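Local coordinates for pathogenicity island protein (Staphylococcus aureus subsp. aureus, PDB 3HL6) that is of unknown function, is encoded by a Staphylococcus aureus pathogenicity island, and folds as a mixed alpha-beta protein that pairs with a second copy of itself, at residues 18-21 and 22-26; 102-105 and 106-110; 156-159 and 160-164. All coordinates share one frame; numbering follows the deposited sequence.

Interaction 1: 18-21 and 22-26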
ATOM      1  N   LEU B  18      -1.229  -4.515   5.800  1.00 42.55           N
ATOM      2  CA  LEU B  18      -0.309  -3.394   6.001  1.00 44.17           C
ATOM      3  C   LEU B  18      -0.838  -2.513   7.120  1.00 44.91           C
ATOM      4  O   LEU B  18      -0.091  -2.052   7.971  1.00 44.72           O
ATOM      5  CB  LEU B  18      -0.112  -2.575   4.691  1.00 45.05           C
ATOM      6  CG  LEU B  18       0.993  -1.493   4.625  1.00 44.89           C
ATOM      7  CD1 LEU B  18       2.325  -2.120   4.920  1.00 42.84           C
ATOM      8  CD2 LEU B  18       1.069  -0.742   3.257  1.00 44.32           C
ATOM      9  N   ARG B  19      -2.147  -2.305   7.144  1.00 46.26           N
ATOM     10  CA  ARG B  19      -2.732  -1.435   8.158  1.00 47.22           C
ATOM     11  C   ARG B  19      -2.648  -2.010   9.576  1.00 47.74           C
ATOM     12  O   ARG B  19      -2.449  -1.294  10.563  1.00 47.64           O
ATOM     13  CB  ARG B  19      -4.197  -1.132   7.851  1.00 47.49           C
ATOM     14  CG  ARG B  19      -4.722  -0.118   8.821  1.00 47.91           C
ATOM     15  CD  ARG B  19      -6.173   0.086   8.743  1.00 51.56           C
ATOM     16  NE  ARG B  19      -6.579   0.966   9.835  1.00 56.18           N
ATOM     17  CZ  ARG B  19      -7.334   0.600  10.869  1.00 55.55           C
ATOM     18  NH1 ARG B  19      -7.801  -0.645  10.956  1.00 56.61           N
ATOM     19  NH2 ARG B  19      -7.625   1.489  11.807  1.00 52.00           N
ATOM     20  N   TYR B  20      -2.838  -3.309   9.698  1.00 48.46           N
ATOM     21  CA  TYR B  20      -2.770  -3.875  11.027  1.00 48.90           C
ATOM     22  C   TYR B  20      -1.317  -3.982  11.414  1.00 48.35           C
ATOM     23  O   TYR B  20      -0.985  -3.810  12.564  1.00 48.45           O
ATOM     24  CB  TYR B  20      -3.581  -5.188  11.133  1.00 49.06           C
ATOM     25  CG  TYR B  20      -5.051  -4.850  11.341  1.00 51.73           C
ATOM     26  CD1 TYR B  20      -5.575  -4.696  12.624  1.00 53.38           C
ATOM     27  CD2 TYR B  20      -5.895  -4.599  10.260  1.00 54.54           C
ATOM     28  CE1 TYR B  20      -6.908  -4.337  12.830  1.00 54.27           C
ATOM     29  CE2 TYR B  20      -7.241  -4.237  10.450  1.00 55.13           C
ATOM     30  CZ  TYR B  20      -7.738  -4.102  11.746  1.00 56.03           C
ATOM     31  OH  TYR B  20      -9.066  -3.740  11.969  1.00 55.96           O
ATOM     32  N   TYR B  21      -0.443  -4.212  10.442  1.00 48.08           N
ATOM     33  CA  TYR B  21       0.956  -4.393  10.763  1.00 48.04           C
ATOM     34  C   TYR B  21       1.518  -3.161  11.443  1.00 48.63           C
ATOM     35  O   TYR B  21       2.159  -3.238  12.484  1.00 48.33           O
ATOM     36  CB  TYR B  21       1.786  -4.718   9.525  1.00 47.55           C
ATOM     37  CG  TYR B  21       3.256  -4.756   9.841  1.00 46.50           C
ATOM     38  CD1 TYR B  21       4.130  -3.831   9.282  1.00 46.11           C
ATOM     39  CD2 TYR B  21       3.770  -5.684  10.722  1.00 45.18           C
ATOM     40  CE1 TYR B  21       5.453  -3.847   9.560  1.00 43.44           C
ATOM     41  CE2 TYR B  21       5.099  -5.704  11.015  1.00 45.96           C
ATOM     42  CZ  TYR B  21       5.939  -4.768  10.413  1.00 46.17           C
ATOM     43  OH  TYR B  21       7.278  -4.748  10.691  1.00 48.92           O
ATOM     44  N   THR B  22       1.270  -2.007  10.858  1.00 49.52           N
ATOM     45  CA  THR B  22       1.658  -0.796  11.515  1.00 50.66           C
ATOM     46  C   THR B  22       0.838  -0.616  12.782  1.00 51.61           C
ATOM     47  O   THR B  22       1.368  -0.302  13.836  1.00 52.63           O
ATOM     48  CB  THR B  22       1.449   0.387  10.592  1.00 50.96           C
ATOM     49  OG1 THR B  22       0.042   0.514  10.339  1.00 53.03           O
ATOM     50  CG2 THR B  22       2.198   0.160   9.289  1.00 47.49           C
ATOM     51  N   GLY B  23      -0.460  -0.831  12.692  1.00 52.73           N
ATOM     52  CA  GLY B  23      -1.300  -0.799  13.882  1.00 54.54           C
ATOM     53  C   GLY B  23      -0.720  -1.523  15.093  1.00 55.50           C
ATOM     54  O   GLY B  23      -0.698  -0.973  16.189  1.00 55.19           O
ATOM     55  N   LEU B  24      -0.252  -2.751  14.895  1.00 56.66           N
ATOM     56  CA  LEU B  24       0.071  -3.639  16.005  1.00 58.52           C
ATOM     57  C   LEU B  24       1.564  -3.692  16.329  1.00 60.37           C
ATOM     58  O   LEU B  24       1.990  -4.472  17.189  1.00 59.78           O
ATOM     59  CB  LEU B  24      -0.452  -5.037  15.718  1.00 57.82           C
ATOM     60  CG  LEU B  24      -1.976  -5.074  15.793  1.00 57.17           C
ATOM     61  CD1 LEU B  24      -2.524  -6.347  15.151  1.00 56.46           C
ATOM     62  CD2 LEU B  24      -2.424  -4.923  17.241  1.00 55.53           C
ATOM     63  N   LEU B  25       2.340  -2.863  15.630  1.00 62.42           N
ATOM     64  CA  LEU B  25       3.795  -2.961  15.632  1.00 65.06           C
ATOM     65  C   LEU B  25       4.412  -2.793  17.033  1.00 66.74           C
ATOM     66  O   LEU B  25       5.106  -3.683  17.541  1.00 66.78           O
ATOM     67  CB  LEU B  25       4.373  -1.911  14.677  1.00 65.41           C
ATOM     68  CG  LEU B  25       5.901  -1.852  14.552  1.00 65.90           C
ATOM     69  CD1 LEU B  25       6.405  -3.237  14.715  1.00 70.13           C
ATOM     70  CD2 LEU B  25       6.315  -1.337  13.206  1.00 67.43           C
ATOM     71  N   GLU B  26       4.161  -1.640  17.644  1.00 69.10           N
ATOM     72  CA  GLU B  26       4.469  -1.409  19.057  1.00 71.47           C
ATOM     73  C   GLU B  26       3.953  -2.534  19.993  1.00 72.22           C
ATOM     74  O   GLU B  26       4.739  -3.318  20.538  1.00 72.51           O
ATOM     75  CB  GLU B  26       3.943  -0.026  19.475  1.00 71.62           C
ATOM     76  CG  GLU B  26       4.709   1.139  18.806  1.00 75.50           C
ATOM     77  CD  GLU B  26       4.137   1.582  17.418  1.00 79.15           C
ATOM     78  OE1 GLU B  26       3.335   0.794  16.778  1.00 79.87           O
ATOM     79  OE2 GLU B  26       4.504   2.727  16.962  1.00 79.52           O
TER
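Tyr20 and Leu24, one helical turn apart, are joined first through their backbones: Leu24 N donates to Tyr20 O at 2.7 Å. The same i to i+4 pattern brings Thr22 N to Leu18 O at 3.2 Å and Gly23 N to Arg19 O at 3.0 Å. Gly23 adds no side chain to this turn.

A hydroxyl adds a polar contact. With chi1 at 65°, Thr22 OG1 folds back over its own backbone to lie 3.1 Å from Arg19 O. Thr22 OG1 is also hydrogen-bonded to Thr76 OG1 of the second subunit, so its bond to Arg19 O is not settled. A short hydroxyl suits this place because it can serve its own helix and the second subunit, where Thr22 also packs on the other Thr22.

Helix 13-30 is the crossover of a beta-alpha-beta unit whose parallel strands are 4-6 and 33-37. Its charged flank is tied down by Glu9, which takes a salt bridge from Arg19 NH1 and a hydrogen bond from Tyr20 OH, while Arg19 NE reaches Glu77 of the second subunit.

Apolar contacts are looser. Leu24 CD1 meets the edge of the Tyr20 ring, 4.3 Å from CD1 of that ring. Tyr21, with CG anti to the backbone N (chi1 174°), approaches Leu25 CD2 to 4.4 Å through CZ and carries its hydroxyl to Ser51 O.

Interaction 2: 102-105 and 106-110; sequences DMMA and SQLFE
Ala105 and Phe109 meet near the end of helix 100-109, where Phe109 N donates to Ala105 O at 2.7 Å. The other backbone bonds lead up to this point: Ser106 N reaches Asp102 O at 2.8 Å, Gln107 N reaches Met103 O, and Leu108 N binds Met104 O. Leu108 N also makes a weak bond to Ala105 O, which therefore serves two donors in the last turn.

Apolar contacts gather on the buried flank. Phe109 CD2 lies 3.4 Å from Ala105 O and 4.2 Å from Ala105 CB, a closeness of ring to helix consistent with the small size of the alanine methyl. Leu108 CG sits 3.9 Å above one face of the Phe109 ring, offset toward its rim. Met104, fully extended, spends its length reaching Leu173 and Leu177 of helix 171-184, and its CE merely brushes Leu108 CD2.

A mixed contact occupies another flank. Met103 bends at chi2 (68°) and runs alongside Gln107, so that its terminal methyl CE lies beside the amide NH2, 3.8 Å from Gln107 NE2.

Polar side chains take the remaining directions. Ser106 OG donates to Glu110 OE1 at 3.1 Å, meeting the oxygen on its anti side and 22° out of the carboxylate plane. At the beginning of the segment, Asp102 OD1 is bonded to Tyr208 OH of helix 191-208.

Glu110 is the first residue to leave helical geometry, yet its carboxylate folds back alongside the last turn, about level with Ser106. Lys205 NZ satisfies Phe109 O at the helix end. Glu110 N closes the turn on Ser106 O at 2.8 Å, and Ser106 OG fixes one oxygen of an otherwise exposed side chain.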
ATOM      1  N   ASP B 102      -0.062 -14.926 -12.474  1.00 46.20           N
ATOM      2  CA  ASP B 102       1.031 -15.500 -13.258  1.00 46.96           C
ATOM      3  C   ASP B 102       2.394 -15.234 -12.634  1.00 47.09           C
ATOM      4  O   ASP B 102       3.303 -16.074 -12.715  1.00 46.89           O
ATOM      5  CB  ASP B 102       1.046 -14.939 -14.670  1.00 47.74           C
ATOM      6  CG  ASP B 102      -0.156 -15.365 -15.465  1.00 47.38           C
ATOM      7  OD1 ASP B 102      -0.740 -16.399 -15.096  1.00 47.60           O
ATOM      8  OD2 ASP B 102      -0.496 -14.659 -16.440  1.00 48.46           O
ATOM      9  N   MET B 103       2.534 -14.078 -12.001  1.00 47.02           N
ATOM     10  CA  MET B 103       3.745 -13.827 -11.264  1.00 47.32           C
ATOM     11  C   MET B 103       3.966 -14.899 -10.221  1.00 46.78           C
ATOM     12  O   MET B 103       5.101 -15.390 -10.056  1.00 46.99           O
ATOM     13  CB  MET B 103       3.738 -12.465 -10.618  1.00 47.91           C
ATOM     14  CG  MET B 103       5.073 -12.163  -9.973  1.00 52.03           C
ATOM     15  SD  MET B 103       6.410 -11.946 -11.157  1.00 60.60           S
ATOM     16  CE  MET B 103       7.823 -11.704 -10.080  1.00 60.29           C
ATOM     17  N   MET B 104       2.896 -15.279  -9.522  1.00 45.30           N
ATOM     18  CA  MET B 104       3.042 -16.261  -8.452  1.00 44.72           C
ATOM     19  C   MET B 104       3.236 -17.653  -9.048  1.00 45.15           C
ATOM     20  O   MET B 104       4.079 -18.414  -8.596  1.00 44.66           O
ATOM     21  CB  MET B 104       1.857 -16.188  -7.487  1.00 44.59           C
ATOM     22  CG  MET B 104       1.892 -17.189  -6.378  1.00 44.40           C
ATOM     23  SD  MET B 104       0.480 -17.207  -5.247  1.00 40.94           S
ATOM     24  CE  MET B 104       1.096 -18.436  -4.124  1.00 40.51           C
ATOM     25  N   ALA B 105       2.470 -17.968 -10.094  1.00 46.16           N
ATOM     26  CA  ALA B 105       2.586 -19.242 -10.808  1.00 46.35           C
ATOM     27  C   ALA B 105       3.992 -19.457 -11.355  1.00 46.76           C
ATOM     28  O   ALA B 105       4.552 -20.563 -11.294  1.00 46.54           O
ATOM     29  CB  ALA B 105       1.567 -19.299 -11.941  1.00 46.04           C
ATOM     30  N   SER B 106       4.555 -18.386 -11.897  1.00 47.49           N
ATOM     31  CA  SER B 106       5.958 -18.367 -12.312  1.00 47.93           C
ATOM     32  C   SER B 106       6.879 -18.761 -11.197  1.00 47.74           C
ATOM     33  O   SER B 106       7.608 -19.730 -11.320  1.00 48.12           O
ATOM     34  CB  SER B 106       6.332 -16.977 -12.777  1.00 47.86           C
ATOM     35  OG  SER B 106       7.319 -17.085 -13.765  1.00 52.09           O
ATOM     36  N   GLN B 107       6.830 -18.025 -10.089  1.00 47.89           N
ATOM     37  CA  GLN B 107       7.720 -18.307  -8.967  1.00 48.48           C
ATOM     38  C   GLN B 107       7.555 -19.702  -8.409  1.00 48.37           C
ATOM     39  O   GLN B 107       8.495 -20.273  -7.874  1.00 48.52           O
ATOM     40  CB  GLN B 107       7.512 -17.306  -7.841  1.00 48.48           C
ATOM     41  CG  GLN B 107       7.896 -15.917  -8.215  1.00 51.56           C
ATOM     42  CD  GLN B 107       9.335 -15.817  -8.642  1.00 56.20           C
ATOM     43  OE1 GLN B 107      10.223 -16.453  -8.062  1.00 60.44           O
ATOM     44  NE2 GLN B 107       9.586 -15.014  -9.665  1.00 58.42           N
ATOM     45  N   LEU B 108       6.347 -20.233  -8.503  1.00 48.79           N
ATOM     46  CA  LEU B 108       6.019 -21.519  -7.932  1.00 49.11           C
ATOM     47  C   LEU B 108       6.374 -22.658  -8.899  1.00 49.72           C
ATOM     48  O   LEU B 108       6.904 -23.696  -8.483  1.00 49.90           O
ATOM     49  CB  LEU B 108       4.533 -21.519  -7.598  1.00 49.74           C
ATOM     50  CG  LEU B 108       3.804 -22.582  -6.790  1.00 50.09           C
ATOM     51  CD1 LEU B 108       4.630 -23.119  -5.647  1.00 50.51           C
ATOM     52  CD2 LEU B 108       2.535 -21.952  -6.262  1.00 50.78           C
ATOM     53  N   PHE B 109       6.123 -22.461 -10.187  1.00 49.73           N
ATOM     54  CA  PHE B 109       6.196 -23.561 -11.135  1.00 50.42           C
ATOM     55  C   PHE B 109       7.288 -23.449 -12.189  1.00 51.55           C
ATOM     56  O   PHE B 109       7.638 -24.440 -12.818  1.00 51.52           O
ATOM     57  CB  PHE B 109       4.873 -23.662 -11.890  1.00 50.75           C
ATOM     58  CG  PHE B 109       3.709 -23.994 -11.032  1.00 48.90           C
ATOM     59  CD1 PHE B 109       3.802 -24.987 -10.077  1.00 46.90           C
ATOM     60  CD2 PHE B 109       2.518 -23.302 -11.179  1.00 47.56           C
ATOM     61  CE1 PHE B 109       2.706 -25.312  -9.295  1.00 49.33           C
ATOM     62  CE2 PHE B 109       1.419 -23.611 -10.399  1.00 48.34           C
ATOM     63  CZ  PHE B 109       1.509 -24.613  -9.453  1.00 49.09           C
ATOM     64  N   GLU B 110       7.803 -22.251 -12.417  1.00 52.81           N
ATOM     65  CA  GLU B 110       8.859 -22.068 -13.393  1.00 54.54           C
ATOM     66  C   GLU B 110      10.182 -21.587 -12.799  1.00 55.49           C
ATOM     67  O   GLU B 110      10.931 -20.881 -13.458  1.00 56.08           O
ATOM     68  CB  GLU B 110       8.411 -21.065 -14.447  1.00 54.62           C
ATOM     69  CG  GLU B 110       7.269 -21.543 -15.294  1.00 57.71           C
ATOM     70  CD  GLU B 110       6.815 -20.491 -16.263  1.00 62.01           C
ATOM     71  OE1 GLU B 110       7.111 -19.284 -16.000  1.00 64.38           O
ATOM     72  OE2 GLU B 110       6.158 -20.862 -17.278  1.00 64.34           O
TER

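Interaction 3: 156-159 and 160-164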
ATOM      1  N   ILE B 156       9.624 -19.049  -0.651  1.00 48.69           N
ATOM      2  CA  ILE B 156       8.305 -19.217  -0.070  1.00 49.04           C
ATOM      3  C   ILE B 156       7.763 -17.898   0.486  1.00 49.04           C
ATOM      4  O   ILE B 156       6.573 -17.568   0.310  1.00 48.62           O
ATOM      5  CB  ILE B 156       8.291 -20.348   0.961  1.00 48.34           C
ATOM      6  CG1 ILE B 156       8.521 -21.672   0.228  1.00 47.30           C
ATOM      7  CG2 ILE B 156       6.955 -20.402   1.644  1.00 49.66           C
ATOM      8  CD1 ILE B 156       8.920 -22.820   1.105  1.00 45.92           C
ATOM      9  N   GLU B 157       8.657 -17.114   1.086  1.00 48.84           N
ATOM     10  CA  GLU B 157       8.223 -15.875   1.736  1.00 48.57           C
ATOM     11  C   GLU B 157       7.654 -14.979   0.680  1.00 47.69           C
ATOM     12  O   GLU B 157       6.601 -14.351   0.840  1.00 48.31           O
ATOM     13  CB  GLU B 157       9.367 -15.200   2.490  1.00 48.57           C
ATOM     14  CG  GLU B 157       9.716 -15.910   3.782  1.00 49.23           C
ATOM     15  CD  GLU B 157      10.882 -15.270   4.519  1.00 53.10           C
ATOM     16  OE1 GLU B 157      11.634 -14.491   3.897  1.00 52.57           O
ATOM     17  OE2 GLU B 157      11.039 -15.544   5.737  1.00 56.38           O
ATOM     18  N   MET B 158       8.337 -14.971  -0.438  1.00 46.63           N
ATOM     19  CA  MET B 158       7.922 -14.158  -1.552  1.00 46.26           C
ATOM     20  C   MET B 158       6.626 -14.663  -2.232  1.00 44.69           C
ATOM     21  O   MET B 158       5.762 -13.879  -2.575  1.00 44.04           O
ATOM     22  CB  MET B 158       9.088 -14.035  -2.524  1.00 46.28           C
ATOM     23  CG  MET B 158       8.892 -12.944  -3.480  1.00 50.37           C
ATOM     24  SD  MET B 158       8.817 -13.697  -5.086  1.00 61.93           S
ATOM     25  CE  MET B 158      10.039 -12.657  -5.959  1.00 59.88           C
ATOM     26  N   LEU B 159       6.489 -15.974  -2.393  1.00 44.18           N
ATOM     27  CA  LEU B 159       5.184 -16.586  -2.712  1.00 43.44           C
ATOM     28  C   LEU B 159       4.109 -16.123  -1.748  1.00 42.43           C
ATOM     29  O   LEU B 159       3.043 -15.698  -2.154  1.00 41.63           O
ATOM     30  CB  LEU B 159       5.281 -18.122  -2.720  1.00 43.72           C
ATOM     31  CG  LEU B 159       6.040 -18.724  -3.913  1.00 43.01           C
ATOM     32  CD1 LEU B 159       6.322 -20.189  -3.698  1.00 40.42           C
ATOM     33  CD2 LEU B 159       5.252 -18.500  -5.187  1.00 41.81           C
ATOM     34  N   TYR B 160       4.394 -16.159  -0.461  1.00 42.16           N
ATOM     35  CA  TYR B 160       3.404 -15.641   0.469  1.00 42.22           C
ATOM     36  C   TYR B 160       3.014 -14.203   0.186  1.00 42.44           C
ATOM     37  O   TYR B 160       1.863 -13.857   0.320  1.00 44.31           O
ATOM     38  CB  TYR B 160       3.852 -15.806   1.913  1.00 41.74           C
ATOM     39  CG  TYR B 160       3.488 -17.152   2.436  1.00 40.86           C
ATOM     40  CD1 TYR B 160       2.391 -17.324   3.275  1.00 41.02           C
ATOM     41  CD2 TYR B 160       4.208 -18.259   2.061  1.00 40.04           C
ATOM     42  CE1 TYR B 160       2.045 -18.562   3.752  1.00 39.82           C
ATOM     43  CE2 TYR B 160       3.886 -19.498   2.530  1.00 42.54           C
ATOM     44  CZ  TYR B 160       2.794 -19.656   3.373  1.00 42.34           C
ATOM     45  OH  TYR B 160       2.484 -20.925   3.838  1.00 45.10           O
ATOM     46  N   GLN B 161       3.964 -13.359  -0.190  1.00 42.75           N
ATOM     47  CA  GLN B 161       3.691 -11.936  -0.379  1.00 42.29           C
ATOM     48  C   GLN B 161       2.800 -11.687  -1.592  1.00 41.94           C
ATOM     49  O   GLN B 161       1.841 -10.921  -1.522  1.00 41.90           O
ATOM     50  CB  GLN B 161       5.001 -11.145  -0.502  1.00 42.06           C
ATOM     51  CG  GLN B 161       5.779 -11.074   0.813  1.00 42.42           C
ATOM     52  CD  GLN B 161       7.209 -10.525   0.650  1.00 40.02           C
ATOM     53  OE1 GLN B 161       7.844 -10.685  -0.388  1.00 42.50           O
ATOM     54  NE2 GLN B 161       7.693  -9.873   1.661  1.00 36.14           N
ATOM     55  N   LEU B 162       3.134 -12.328  -2.707  1.00 41.34           N
ATOM     56  CA  LEU B 162       2.242 -12.381  -3.852  1.00 40.68           C
ATOM     57  C   LEU B 162       0.831 -12.828  -3.450  1.00 40.69           C
ATOM     58  O   LEU B 162      -0.156 -12.192  -3.839  1.00 40.36           O
ATOM     59  CB  LEU B 162       2.822 -13.310  -4.916  1.00 40.37           C
ATOM     60  CG  LEU B 162       4.145 -12.774  -5.438  1.00 38.02           C
ATOM     61  CD1 LEU B 162       4.869 -13.739  -6.355  1.00 33.00           C
ATOM     62  CD2 LEU B 162       3.848 -11.458  -6.160  1.00 39.99           C
ATOM     63  N   ALA B 163       0.734 -13.872  -2.636  1.00 40.92           N
ATOM     64  CA  ALA B 163      -0.574 -14.469  -2.354  1.00 42.79           C
ATOM     65  C   ALA B 163      -1.540 -13.452  -1.737  1.00 43.80           C
ATOM     66  O   ALA B 163      -2.750 -13.500  -2.000  1.00 43.90           O
ATOM     67  CB  ALA B 163      -0.454 -15.722  -1.460  1.00 42.74           C
ATOM     68  N   THR B 164      -1.004 -12.516  -0.952  1.00 43.96           N
ATOM     69  CA  THR B 164      -1.835 -11.546  -0.283  1.00 44.14           C
ATOM     70  C   THR B 164      -2.376 -10.482  -1.226  1.00 44.82           C
ATOM     71  O   THR B 164      -3.226  -9.672  -0.819  1.00 44.87           O
ATOM     72  CB  THR B 164      -1.094 -10.821   0.867  1.00 44.89           C
ATOM     73  OG1 THR B 164      -0.014 -10.029   0.342  1.00 45.16           O
ATOM     74  CG2 THR B 164      -0.583 -11.819   1.908  1.00 43.88           C
TER
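Tyr160 lies side by side with Ile156, one turn back along helix 152-163, and its backbone N donates to Ile156 O at 2.7 Å. From there the side chain can be traced outward. CB rests 3.3 Å from Glu157 O. CG passes 3.8 Å from Ile156 O, and CD2 comes nearer still, 3.0 Å from that same oxygen, which lies at the ring edge and in its plane. CE2 then approaches the methyl Ile156 CG2 to 3.3 Å, a short value whose exact size is doubtful. The hydroxyl at the tip is bonded to Val57 N of strand 52-57, while the ring stacks with Phe68 of strand 68-71; a long aromatic with a polar end suits a path from helix to sheet.

On another flank Met158, bent at chi2 and chi3, sets SD 4.1 Å from Leu162 CD1. Further along, Thr164 OG1 donates to Gln161 O at 2.8 Å.

Ile156 O thus faces both an N-H donor and the C-H edge of a ring, the latter approach being probably weakly favourable. The rotation of Tyr160 is more likely set by the stack on Phe68 and by the bond that holds its hydroxyl to the amide N of Val57.

In the fold
All three contacts lie within single helices, so none closes a loop, and along the chain they follow in series without nesting or crossing. Interaction 1 comes first, on helix 13-30 beside the five-stranded sheet and at the subunit interface. The chain then builds the rest of that sheet before reaching interaction 2 on helix 100-109, across the chain's centre, the two centres being about 29 Å apart. Interaction 3, on helix 152-163, sits near the middle. It touches interaction 2 through Leu159 and Leu162, whose methyls pack on Met104, Gln107 and Leu108, and on its other side it meets strands 52-57 and 68-71, thereby joining the helical part to the sheet.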